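Local coordinates for SusD superfamily protein (Bacteroides vulgatus ATCC 8482, PDB 3JQ0) that probably binds glycans or other nutrients at the outer membrane, at residues N60-E65 with L471-D476. Sequence-based numbering, arbitrary orientation. Where two conformers were deposited one is given.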
loop_
_atom_site.group_PDB
_atom_site.type_symbol
_atom_site.label_atom_id
_atom_site.label_comp_id
_atom_site.label_asym_id
_atom_site.label_seq_id
_atom_site.Cartn_x
_atom_site.Cartn_y
_atom_site.Cartn_z
ATOM N N ASN A 60 -6.832 -14.208 10.015
ATOM C CA ASN A 60 -8.084 -14.210 9.278
ATOM C C ASN A 60 -9.230 -14.727 10.165
ATOM O O ASN A 60 -10.016 -15.605 9.783
ATOM C CB ASN A 60 -7.987 -14.927 7.937
ATOM C CG ASN A 60 -7.245 -14.096 6.950
ATOM O OD1 ASN A 60 -7.856 -13.212 6.360
ATOM N ND2 ASN A 60 -5.932 -14.301 6.795
ATOM N N THR A 61 -9.301 -14.158 11.360
ATOM C CA THR A 61 -10.327 -14.482 12.328
ATOM C C THR A 61 -11.232 -13.295 12.621
ATOM O O THR A 61 -12.043 -13.301 13.556
ATOM C CB THR A 61 -9.736 -15.052 13.618
ATOM O OG1 THR A 61 -8.759 -14.122 14.092
ATOM C CG2 THR A 61 -9.149 -16.454 13.408
ATOM N N ILE A 62 -11.185 -12.252 11.807
ATOM C CA ILE A 62 -12.209 -11.191 11.833
ATOM C C ILE A 62 -13.574 -11.826 11.585
ATOM O O ILE A 62 -13.696 -12.821 10.838
ATOM C CB ILE A 62 -11.906 -10.054 10.817
ATOM C CG1 ILE A 62 -11.795 -10.553 9.380
ATOM C CG2 ILE A 62 -10.657 -9.256 11.252
ATOM C CD1 ILE A 62 -11.571 -9.437 8.355
ATOM N N ASN A 63 -14.595 -11.265 12.214
ATOM C CA ASN A 63 -15.947 -11.825 12.126
ATOM C C ASN A 63 -16.921 -10.771 12.558
ATOM O O ASN A 63 -16.552 -9.614 12.794
ATOM C CB ASN A 63 -16.056 -13.135 12.936
ATOM C CG ASN A 63 -15.878 -12.929 14.406
ATOM O OD1 ASN A 63 -16.039 -11.866 14.965
ATOM N ND2 ASN A 63 -15.483 -13.999 15.066
ATOM N N LYS A 64 -18.196 -11.125 12.607
ATOM C CA LYS A 64 -19.204 -10.094 12.854
ATOM C C LYS A 64 -19.103 -9.448 14.239
ATOM O O LYS A 64 -19.641 -8.373 14.441
ATOM C CB LYS A 64 -20.617 -10.637 12.584
ATOM C CG LYS A 64 -21.100 -11.660 13.589
ATOM C CD LYS A 64 -22.448 -12.296 13.186
ATOM C CE LYS A 64 -23.053 -13.143 14.324
ATOM N NZ LYS A 64 -22.188 -14.299 14.770
ATOM N N GLU A 65 -18.410 -10.080 15.167
ATOM C CA GLU A 65 -18.181 -9.483 16.491
ATOM C C GLU A 65 -16.862 -8.728 16.617
ATOM O O GLU A 65 -16.730 -7.916 17.512
ATOM C CB GLU A 65 -18.251 -10.549 17.587
ATOM C CG GLU A 65 -19.708 -11.049 17.751
ATOM C CD GLU A 65 -19.968 -11.950 18.938
ATOM O OE1 GLU A 65 -19.028 -12.259 19.713
ATOM O OE2 GLU A 65 -21.158 -12.341 19.093
ATOM N N LEU A 471 -13.473 -13.826 2.035
ATOM C CA LEU A 471 -12.433 -12.992 1.453
ATOM C C LEU A 471 -12.725 -11.501 1.627
ATOM O O LEU A 471 -11.784 -10.701 1.641
ATOM C CB LEU A 471 -12.263 -13.285 -0.032
ATOM C CG LEU A 471 -11.859 -14.735 -0.324
ATOM C CD1 LEU A 471 -11.568 -14.887 -1.827
ATOM C CD2 LEU A 471 -10.607 -15.125 0.468
ATOM N N LEU A 472 -14.000 -11.147 1.756
ATOM C CA LEU A 472 -14.401 -9.757 2.081
ATOM C C LEU A 472 -14.242 -9.551 3.605
ATOM O O LEU A 472 -13.729 -10.420 4.298
ATOM C CB LEU A 472 -15.820 -9.522 1.547
ATOM C CG LEU A 472 -15.998 -9.712 0.044
ATOM C CD1 LEU A 472 -17.511 -9.579 -0.285
ATOM C CD2 LEU A 472 -15.177 -8.688 -0.719
ATOM N N TRP A 473 -14.689 -8.385 4.073
ATOM C CA TRP A 473 -14.654 -8.014 5.465
ATOM C C TRP A 473 -16.075 -7.954 6.000
ATOM O O TRP A 473 -17.001 -7.614 5.267
ATOM C CB TRP A 473 -14.010 -6.639 5.623
ATOM C CG TRP A 473 -12.510 -6.598 5.317
ATOM C CD1 TRP A 473 -11.929 -6.840 4.112
ATOM C CD2 TRP A 473 -11.445 -6.216 6.201
ATOM N NE1 TRP A 473 -10.570 -6.717 4.207
ATOM C CE2 TRP A 473 -10.254 -6.317 5.480
ATOM C CE3 TRP A 473 -11.386 -5.839 7.541
ATOM C CZ2 TRP A 473 -9.009 -5.977 6.019
ATOM C CZ3 TRP A 473 -10.154 -5.520 8.087
ATOM C CH2 TRP A 473 -8.984 -5.605 7.325
ATOM N N PRO A 474 -16.268 -8.280 7.276
ATOM C CA PRO A 474 -17.591 -8.171 7.891
ATOM C C PRO A 474 -17.972 -6.718 8.162
ATOM O O PRO A 474 -17.113 -5.822 8.145
ATOM C CB PRO A 474 -17.419 -8.955 9.185
ATOM C CG PRO A 474 -15.963 -8.711 9.575
ATOM C CD PRO A 474 -15.222 -8.662 8.244
ATOM N N ILE A 475 -19.230 -6.508 8.444
ATOM C CA ILE A 475 -19.794 -5.218 8.844
ATOM C C ILE A 475 -20.169 -5.263 10.323
ATOM O O ILE A 475 -20.811 -6.189 10.773
ATOM C CB ILE A 475 -21.046 -4.857 7.991
ATOM C CG1 ILE A 475 -20.758 -4.937 6.484
ATOM C CG2 ILE A 475 -21.567 -3.465 8.397
ATOM C CD1 ILE A 475 -22.004 -4.901 5.631
ATOM N N ASP A 476 -19.726 -4.254 11.073
ATOM C CA ASP A 476 -20.006 -4.206 12.530
ATOM C C ASP A 476 -21.467 -3.903 12.809
ATOM O O ASP A 476 -22.185 -3.291 11.995
ATOM C CB ASP A 476 -19.123 -3.185 13.194
ATOM C CG ASP A 476 -19.374 -1.800 12.690
ATOM O OD1 ASP A 476 -19.049 -1.515 11.520
ATOM O OD2 ASP A 476 -19.972 -0.995 13.446
HETATM O O HOH W 1 -21.824 -7.385 13.052
#
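Ile62 reaches Trp473 and Pro474 with a single methyl, CD1. This methyl lies over one face of the six-membered ring of Trp473 as a CH-pi contact. It is offset toward the rim, with CD1 3.7 Å from CE3 of Trp473. The same CD1 is 3.7 Å from CD of Pro474. Ile62 has CG1 between its backbone N and carbonyl carbon (chi1 58°), and CD1 extends from there (chi2 177°). The side chains of Ile62 and Pro474 cross at about a right angle. Farther along the proline ring, CG meets the backbone, 3.4 Å from O of Asn63. No direct hydrogen bond joins the two segments. One water does so instead, donating to O of Lys64 and to O of Ile475, each at 2.8 Å. The CB of Asn63 points away from the 471-476 segment, and its side chain shapes its own loop. Its OD1 accepts from N of Glu65 at 3.0 Å, an Asx turn, with the donor above the carbonyl plane. On the other segment, Ser121 of helix 97-122 bonds the backbone of Trp473, and Trp122 NE1 bonds O of Pro474. Arg37 makes a cation-pi contact with the indole and also bonds O of Leu472. Asp476 then caps helix 477-482. The contact thus joins the loop before helix 75-91 to the loop before helix 477-482, far apart in sequence. The Ile62, Trp473 and Pro474 side chains meet through carbon atoms. This is consistent with loops held together largely by van der Waals contact, with one water linking them.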